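Local coordinates for Poly(A) ribonuclease pop2 (Schizosaccharomyces pombe, PDB 2P51), which removes poly(A) tails from mRNA as the metal-dependent 3'-exoribonuclease of the CCR4-NOT complex, releasing 5'-AMP, at residues A[124-127]-A[128-132]. Residues are numbered along the deposited sequence; the frame is centred on the assembly and turned at random.
Sequences IELL and TKSGI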
loop_
_atom_site.group_PDB
_atom_site.type_symbol
_atom_site.label_atom_id
_atom_site.label_comp_id
_atom_site.label_asym_id
_atom_site.label_seq_id
_atom_site.Cartn_x
_atom_site.Cartn_y
_atom_site.Cartn_z
ATOM N N ILE A 124 5.641 -4.933 -16.242
ATOM C CA ILE A 124 6.843 -5.743 -15.905
ATOM C C ILE A 124 8.083 -4.981 -16.332
ATOM O O ILE A 124 9.103 -4.956 -15.643
ATOM C CB ILE A 124 6.780 -7.144 -16.569
ATOM C CG1 ILE A 124 5.613 -7.989 -16.054
ATOM C CG2 ILE A 124 8.098 -7.939 -16.515
ATOM C CD1 ILE A 124 5.411 -7.997 -14.561
ATOM N N GLU A 125 8.007 -4.331 -17.491
ATOM C CA GLU A 125 9.163 -3.569 -17.954
ATOM C C GLU A 125 9.443 -2.407 -17.008
ATOM O O GLU A 125 10.584 -2.106 -16.634
ATOM C CB GLU A 125 8.961 -3.030 -19.391
ATOM C CG GLU A 125 10.215 -2.277 -19.819
ATOM C CD GLU A 125 11.443 -3.163 -19.919
ATOM O OE1 GLU A 125 12.557 -2.655 -19.633
ATOM O OE2 GLU A 125 11.261 -4.338 -20.283
ATOM N N LEU A 126 8.392 -1.715 -16.600
ATOM C CA LEU A 126 8.578 -0.573 -15.670
ATOM C C LEU A 126 9.151 -1.060 -14.346
ATOM O O LEU A 126 10.059 -0.426 -13.784
ATOM C CB LEU A 126 7.240 0.089 -15.426
ATOM C CG LEU A 126 7.146 1.253 -14.436
ATOM C CD1 LEU A 126 8.036 2.440 -14.838
ATOM C CD2 LEU A 126 5.685 1.721 -14.404
ATOM N N LEU A 127 8.611 -2.188 -13.862
ATOM C CA LEU A 127 9.128 -2.695 -12.572
ATOM C C LEU A 127 10.577 -3.140 -12.679
ATOM O O LEU A 127 11.417 -2.976 -11.787
ATOM C CB LEU A 127 8.212 -3.832 -12.075
ATOM C CG LEU A 127 6.859 -3.333 -11.557
ATOM C CD1 LEU A 127 5.847 -4.475 -11.413
ATOM C CD2 LEU A 127 6.976 -2.572 -10.209
ATOM N N THR A 128 10.911 -3.785 -13.803
ATOM C CA THR A 128 12.271 -4.211 -14.062
ATOM C C THR A 128 13.222 -3.023 -14.068
ATOM O O THR A 128 14.278 -3.034 -13.399
ATOM C CB THR A 128 12.371 -4.973 -15.392
ATOM O OG1 THR A 128 11.529 -6.131 -15.287
ATOM C CG2 THR A 128 13.784 -5.482 -15.656
ATOM N N LYS A 129 12.863 -1.988 -14.816
ATOM C CA LYS A 129 13.717 -0.786 -14.865
ATOM C C LYS A 129 13.802 -0.143 -13.485
ATOM O O LYS A 129 14.806 0.518 -13.171
ATOM C CB LYS A 129 13.198 0.206 -15.906
ATOM C CG LYS A 129 13.455 -0.258 -17.337
ATOM C CD LYS A 129 13.278 0.901 -18.307
ATOM C CE LYS A 129 13.662 0.591 -19.740
ATOM N NZ LYS A 129 12.573 -0.051 -20.510
ATOM N N SER A 130 12.786 -0.321 -12.657
ATOM C CA SER A 130 12.726 0.294 -11.327
ATOM C C SER A 130 13.490 -0.518 -10.300
ATOM O O SER A 130 13.606 -0.058 -9.154
ATOM C CB SER A 130 11.268 0.480 -10.898
ATOM O OG SER A 130 10.641 1.415 -11.752
ATOM N N GLY A 131 13.991 -1.702 -10.703
ATOM C CA GLY A 131 14.833 -2.510 -9.837
ATOM C C GLY A 131 14.311 -3.817 -9.288
ATOM O O GLY A 131 14.957 -4.552 -8.498
ATOM N N ILE A 132 13.111 -4.258 -9.668
ATOM C CA ILE A 132 12.603 -5.576 -9.274
ATOM C C ILE A 132 13.456 -6.686 -9.856
ATOM O O ILE A 132 13.757 -6.695 -11.058
ATOM C CB ILE A 132 11.139 -5.786 -9.742
ATOM C CG1 ILE A 132 10.160 -4.767 -9.138
ATOM C CG2 ILE A 132 10.663 -7.202 -9.466
ATOM C CD1 ILE A 132 10.085 -4.811 -7.644
#
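The last turn of helix 121-129 closes in a Schellman motif: the backbone N of I132 turns back to L127 O at 3.0 Å, the N of G131 bonds to T128 O, and G131 itself takes a positive phi of 111°, where a side chain would press on the preceding carbonyl oxygen. Upstream, T128 N and K129 N make the ordinary helical bonds to I124 O and E125 O. Two hydroxyls fold back onto this ladder. T128 OG1 lies anti to its own carbonyl carbon (chi1 -61°), which brings it to 2.7 Å from I124 O, above the carbonyl plane and on the face opposite the T128 N-H. S130 repeats the arrangement two residues on, with OG donating to L126 O at 2.8 Å while its N bonds to the same oxygen from the other face. An alanine at S130 would remove the hydroxyl and would probably leave L126 O with only the bent S130 N-H bond of the two this residue supplies. Along the outer surface, K129 runs extended until it bends at chi4 (85°), and NZ forms a salt bridge with E125 OE1 at 2.7 Å, meeting it on the anti side and out of the carboxylate plane. On the inner side the side chains of L127 and I132 run alongside each other in the same direction; L127 also packs on F134 of helix 134-140 and on H236, and its side chain comes within about 4 Å of that of E53, a metal ligand of this DEDD nuclease. The turn thus borders the catalytic centre through L127, whose CB rests 3.6 Å from I132 CG1.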